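Local structure of HTPA Reductase (Selaginella moellendorffii, 5U5N) at residues A[144-158]-A[176-188]. The protein probably catalyses the NAD(P)H-dependent reduction of 4-hydroxy-tetrahydrodipicolinate to tetrahydrodipicolinate in the diaminopimelate route to lysine. Numbering follows the deposited sequence.
Sequences AKQFPGAFSGYTLQV and VISSLRKLGLDFK
Leu156 lays its CD2 methyl over one face of the Phe187 ring, a CH-pi contact 4.0 Å from CD2 to the ring centroid. With CG anti to the backbone N (chi1 177°), Leu156 extends from the strand toward the helix; chi2 near 60° then sets its two methyls, both of which meet Leu180 CD1. Val158 CG2 touches Phe187 CZ at 3.7 Å, while Leu185 CD2 packs against the CB atoms of Leu156 and Tyr154. A second apolar patch forms round Leu183: its CD2 lies against Ala144 CA and Ala150 CB, and its CB approaches Phe151 CD1, the two side chains running side by side. Further out, Phe151 N hydrogen-bonds to Leu183 O at 2.7 Å, and Gly149 N to Lys182 O at 3.0 Å, the latter on a lone pair. Gly184, turning with positive phi in a Schellman motif, brings its CA within 4.1 Å of Gly149 CA. Arg181 NE and NH2 both hydrogen-bond to Phe187 O, and NH2 also forms a salt bridge with Asp189. At the exposed edge Lys145 NZ and Lys182 NZ, like charges, stand 4.4 Å apart. Apolar packing thus joins the end of helix 171-182 and the chain after it to strand 155-162, with backbone hydrogen bonds tying the loop before that strand.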
loop_
_atom_site.group_PDB
_atom_site.type_symbol
_atom_site.label_atom_id
_atom_site.label_comp_id
_atom_site.label_asym_id
_atom_site.label_seq_id
_atom_site.Cartn_x
_atom_site.Cartn_y
_atom_site.Cartn_z
ATOM N N ALA A 144 7.781 -4.459 -0.801
ATOM C CA ALA A 144 8.509 -5.284 -1.746
ATOM C C ALA A 144 9.802 -5.855 -1.185
ATOM O O ALA A 144 10.078 -7.061 -1.405
ATOM C CB ALA A 144 8.827 -4.490 -2.966
ATOM N N LYS A 145 10.552 -5.054 -0.426
ATOM C CA LYS A 145 11.780 -5.538 0.196
ATOM C C LYS A 145 11.556 -6.499 1.390
ATOM O O LYS A 145 12.253 -7.491 1.538
ATOM C CB LYS A 145 12.656 -4.372 0.598
ATOM C CG LYS A 145 13.317 -3.785 -0.624
ATOM C CD LYS A 145 14.197 -2.610 -0.261
ATOM C CE LYS A 145 14.834 -2.070 -1.532
ATOM N NZ LYS A 145 15.167 -0.612 -1.507
ATOM N N GLN A 146 10.577 -6.185 2.227
ATOM C CA GLN A 146 10.116 -7.053 3.290
ATOM C C GLN A 146 9.599 -8.419 2.822
ATOM O O GLN A 146 9.857 -9.384 3.502
ATOM C CB GLN A 146 8.999 -6.400 4.094
ATOM C CG GLN A 146 8.885 -6.991 5.472
ATOM C CD GLN A 146 7.812 -6.311 6.290
ATOM O OE1 GLN A 146 7.368 -5.199 5.978
ATOM N NE2 GLN A 146 7.366 -7.003 7.349
ATOM N N PHE A 147 8.882 -8.483 1.693
ATOM C CA PHE A 147 8.182 -9.704 1.272
ATOM C C PHE A 147 8.605 -10.183 -0.131
ATOM O O PHE A 147 7.784 -10.248 -1.036
ATOM C CB PHE A 147 6.666 -9.518 1.328
ATOM C CG PHE A 147 6.144 -8.991 2.651
ATOM C CD1 PHE A 147 6.621 -9.450 3.885
ATOM C CD2 PHE A 147 5.097 -8.093 2.658
ATOM C CE1 PHE A 147 6.109 -8.973 5.071
ATOM C CE2 PHE A 147 4.567 -7.606 3.856
ATOM C CZ PHE A 147 5.090 -8.040 5.065
ATOM N N PRO A 148 9.895 -10.534 -0.298
ATOM C CA PRO A 148 10.433 -10.931 -1.596
ATOM C C PRO A 148 9.675 -12.118 -2.216
ATOM O O PRO A 148 9.343 -13.089 -1.497
ATOM C CB PRO A 148 11.858 -11.390 -1.262
ATOM C CG PRO A 148 11.765 -11.837 0.177
ATOM C CD PRO A 148 10.859 -10.805 0.787
ATOM N N GLY A 149 9.421 -12.046 -3.529
ATOM C CA GLY A 149 8.645 -13.070 -4.205
ATOM C C GLY A 149 7.212 -13.299 -3.781
ATOM O O GLY A 149 6.630 -14.292 -4.204
ATOM N N ALA A 150 6.600 -12.419 -2.990
ATOM C CA ALA A 150 5.242 -12.673 -2.460
ATOM C C ALA A 150 4.162 -12.910 -3.513
ATOM O O ALA A 150 3.186 -13.632 -3.245
ATOM C CB ALA A 150 4.791 -11.588 -1.481
ATOM N N PHE A 151 4.332 -12.326 -4.696
ATOM C CA PHE A 151 3.417 -12.539 -5.816
ATOM C C PHE A 151 4.052 -13.389 -6.929
ATOM O O PHE A 151 3.605 -13.383 -8.083
ATOM C CB PHE A 151 2.961 -11.193 -6.353
ATOM C CG PHE A 151 2.103 -10.415 -5.397
ATOM C CD1 PHE A 151 2.659 -9.715 -4.336
ATOM C CD2 PHE A 151 0.733 -10.373 -5.571
ATOM C CE1 PHE A 151 1.859 -9.015 -3.460
ATOM C CE2 PHE A 151 -0.069 -9.642 -4.726
ATOM C CZ PHE A 151 0.491 -8.972 -3.663
ATOM N N SER A 152 5.077 -14.158 -6.579
ATOM C CA SER A 152 5.762 -15.030 -7.533
ATOM C C SER A 152 4.728 -15.904 -8.255
ATOM O O SER A 152 3.856 -16.479 -7.622
ATOM C CB SER A 152 6.731 -15.929 -6.777
ATOM O OG SER A 152 7.582 -16.588 -7.640
ATOM N N GLY A 153 4.772 -15.923 -9.583
ATOM C CA GLY A 153 3.787 -16.655 -10.400
ATOM C C GLY A 153 2.652 -15.801 -10.940
ATOM O O GLY A 153 2.011 -16.178 -11.915
ATOM N N TYR A 154 2.374 -14.663 -10.304
ATOM C CA TYR A 154 1.272 -13.783 -10.711
ATOM C C TYR A 154 1.633 -13.083 -12.004
ATOM O O TYR A 154 2.802 -13.021 -12.355
ATOM C CB TYR A 154 0.943 -12.746 -9.632
ATOM C CG TYR A 154 0.076 -13.270 -8.502
ATOM C CD1 TYR A 154 0.401 -14.441 -7.810
ATOM C CD2 TYR A 154 -1.084 -12.583 -8.112
ATOM C CE1 TYR A 154 -0.423 -14.920 -6.760
ATOM C CE2 TYR A 154 -1.892 -13.049 -7.083
ATOM C CZ TYR A 154 -1.555 -14.215 -6.405
ATOM O OH TYR A 154 -2.375 -14.679 -5.380
ATOM N N THR A 155 0.616 -12.593 -12.709
ATOM C CA THR A 155 0.777 -11.794 -13.904
ATOM C C THR A 155 0.550 -10.322 -13.559
ATOM O O THR A 155 -0.349 -10.001 -12.764
ATOM C CB THR A 155 -0.231 -12.226 -14.988
ATOM O OG1 THR A 155 0.132 -13.509 -15.454
ATOM C CG2 THR A 155 -0.172 -11.296 -16.225
ATOM N N LEU A 156 1.335 -9.446 -14.193
ATOM C CA LEU A 156 1.217 -8.006 -14.040
ATOM C C LEU A 156 0.850 -7.335 -15.358
ATOM O O LEU A 156 1.489 -7.583 -16.401
ATOM C CB LEU A 156 2.541 -7.407 -13.542
ATOM C CG LEU A 156 2.631 -5.881 -13.390
ATOM C CD1 LEU A 156 1.597 -5.367 -12.389
ATOM C CD2 LEU A 156 4.032 -5.486 -12.973
ATOM N N GLN A 157 -0.157 -6.455 -15.305
ATOM C CA GLN A 157 -0.409 -5.487 -16.367
ATOM C C GLN A 157 -0.352 -4.113 -15.738
ATOM O O GLN A 157 -0.832 -3.904 -14.609
ATOM C CB GLN A 157 -1.779 -5.644 -16.976
ATOM C CG GLN A 157 -2.064 -6.985 -17.615
ATOM C CD GLN A 157 -3.544 -7.308 -17.558
ATOM O OE1 GLN A 157 -4.220 -7.283 -18.574
ATOM N NE2 GLN A 157 -4.064 -7.536 -16.352
ATOM N N VAL A 158 0.210 -3.165 -16.469
ATOM C CA VAL A 158 0.311 -1.794 -16.027
ATOM C C VAL A 158 -0.177 -0.920 -17.164
ATOM O O VAL A 158 0.236 -1.072 -18.296
ATOM C CB VAL A 158 1.741 -1.410 -15.648
ATOM C CG1 VAL A 158 1.775 0.017 -15.154
ATOM C CG2 VAL A 158 2.294 -2.352 -14.589
ATOM N N VAL A 176 7.340 1.970 -9.261
ATOM C CA VAL A 176 6.400 0.975 -8.734
ATOM C C VAL A 176 6.676 -0.398 -9.389
ATOM O O VAL A 176 6.774 -1.403 -8.675
ATOM C CB VAL A 176 4.929 1.429 -8.881
ATOM C CG1 VAL A 176 3.957 0.293 -8.520
ATOM C CG2 VAL A 176 4.666 2.650 -8.012
ATOM N N ILE A 177 6.855 -0.431 -10.711
ATOM C CA ILE A 177 7.222 -1.669 -11.430
ATOM C C ILE A 177 8.477 -2.281 -10.836
ATOM O O ILE A 177 8.532 -3.475 -10.596
ATOM C CB ILE A 177 7.391 -1.431 -12.928
ATOM C CG1 ILE A 177 6.031 -1.175 -13.569
ATOM C CG2 ILE A 177 8.028 -2.627 -13.603
ATOM C CD1 ILE A 177 6.088 -0.254 -14.764
ATOM N N SER A 178 9.469 -1.455 -10.551
ATOM C CA SER A 178 10.662 -1.958 -9.890
ATOM C C SER A 178 10.394 -2.689 -8.543
ATOM O O SER A 178 11.083 -3.644 -8.177
ATOM C CB SER A 178 11.641 -0.825 -9.673
ATOM O OG SER A 178 12.512 -1.181 -8.626
ATOM N N SER A 179 9.457 -2.174 -7.769
ATOM C CA SER A 179 9.048 -2.825 -6.523
ATOM C C SER A 179 8.312 -4.114 -6.851
ATOM O O SER A 179 8.583 -5.129 -6.244
ATOM C CB SER A 179 8.184 -1.895 -5.653
ATOM O OG SER A 179 9.028 -0.875 -5.166
ATOM N N LEU A 180 7.428 -4.067 -7.830
ATOM C CA LEU A 180 6.647 -5.219 -8.250
ATOM C C LEU A 180 7.514 -6.392 -8.729
ATOM O O LEU A 180 7.141 -7.557 -8.511
ATOM C CB LEU A 180 5.612 -4.826 -9.294
ATOM C CG LEU A 180 4.465 -3.958 -8.736
ATOM C CD1 LEU A 180 3.632 -3.319 -9.855
ATOM C CD2 LEU A 180 3.566 -4.786 -7.784
ATOM N N ARG A 181 8.693 -6.086 -9.307
ATOM C CA ARG A 181 9.688 -7.092 -9.638
ATOM C C ARG A 181 10.283 -7.762 -8.416
ATOM O O ARG A 181 10.556 -8.963 -8.456
ATOM C CB ARG A 181 10.848 -6.515 -10.474
ATOM C CG ARG A 181 10.440 -6.198 -11.885
ATOM C CD ARG A 181 11.630 -6.012 -12.829
ATOM N NE ARG A 181 11.112 -5.356 -14.030
ATOM C CZ ARG A 181 11.235 -4.070 -14.329
ATOM N NH1 ARG A 181 11.933 -3.235 -13.537
ATOM N NH2 ARG A 181 10.664 -3.626 -15.452
ATOM N N LYS A 182 10.518 -7.013 -7.350
ATOM C CA LYS A 182 11.009 -7.612 -6.126
ATOM C C LYS A 182 9.962 -8.528 -5.475
ATOM O O LYS A 182 10.323 -9.412 -4.728
ATOM C CB LYS A 182 11.463 -6.550 -5.145
ATOM C CG LYS A 182 12.643 -5.783 -5.660
ATOM C CD LYS A 182 13.372 -5.066 -4.543
ATOM C CE LYS A 182 14.469 -4.173 -5.138
ATOM N NZ LYS A 182 15.641 -3.978 -4.234
ATOM N N LEU A 183 8.687 -8.282 -5.772
ATOM C CA LEU A 183 7.585 -9.128 -5.336
ATOM C C LEU A 183 7.381 -10.361 -6.241
ATOM O O LEU A 183 6.456 -11.194 -6.004
ATOM C CB LEU A 183 6.314 -8.281 -5.227
ATOM C CG LEU A 183 6.310 -7.270 -4.073
ATOM C CD1 LEU A 183 5.256 -6.184 -4.307
ATOM C CD2 LEU A 183 6.095 -7.964 -2.739
ATOM N N GLY A 184 8.256 -10.496 -7.251
ATOM C CA GLY A 184 8.348 -11.684 -8.071
ATOM C C GLY A 184 7.616 -11.572 -9.390
ATOM O O GLY A 184 7.449 -12.581 -10.067
ATOM N N LEU A 185 7.175 -10.367 -9.770
ATOM C CA LEU A 185 6.558 -10.162 -11.082
ATOM C C LEU A 185 7.661 -9.971 -12.141
ATOM O O LEU A 185 8.725 -9.433 -11.861
ATOM C CB LEU A 185 5.556 -9.022 -11.024
ATOM C CG LEU A 185 4.378 -9.456 -10.087
ATOM C CD1 LEU A 185 3.978 -8.454 -9.033
ATOM C CD2 LEU A 185 3.177 -9.933 -10.891
ATOM N N ASP A 186 7.403 -10.508 -13.316
ATOM C CA ASP A 186 8.405 -10.622 -14.385
ATOM C C ASP A 186 7.728 -9.822 -15.461
ATOM O O ASP A 186 6.668 -10.198 -15.943
ATOM C CB ASP A 186 8.653 -12.107 -14.777
ATOM C CG ASP A 186 9.153 -12.963 -13.559
ATOM O OD1 ASP A 186 10.102 -12.475 -12.925
ATOM O OD2 ASP A 186 8.543 -14.013 -13.143
ATOM N N PHE A 187 8.301 -8.673 -15.804
ATOM C CA PHE A 187 7.561 -7.651 -16.557
ATOM C C PHE A 187 8.584 -6.630 -17.022
ATOM O O PHE A 187 9.276 -6.040 -16.198
ATOM C CB PHE A 187 6.516 -7.007 -15.638
ATOM C CG PHE A 187 5.616 -6.003 -16.293
ATOM C CD1 PHE A 187 5.963 -4.647 -16.330
ATOM C CD2 PHE A 187 4.400 -6.381 -16.833
ATOM C CE1 PHE A 187 5.096 -3.703 -16.882
ATOM C CE2 PHE A 187 3.547 -5.444 -17.410
ATOM C CZ PHE A 187 3.877 -4.097 -17.413
ATOM N N LYS A 188 8.689 -6.447 -18.329
ATOM C CA LYS A 188 9.573 -5.426 -18.900
ATOM C C LYS A 188 8.874 -4.072 -18.935
ATOM O O LYS A 188 7.665 -3.996 -19.122
ATOM C CB LYS A 188 9.971 -5.798 -20.330
ATOM C CG LYS A 188 10.623 -7.156 -20.509
ATOM C CD LYS A 188 10.590 -7.555 -21.988
ATOM C CE LYS A 188 9.200 -8.108 -22.373
ATOM N NZ LYS A 188 8.895 -7.924 -23.825
HETATM O O HOH W 1 3.287 -10.629 -15.909
#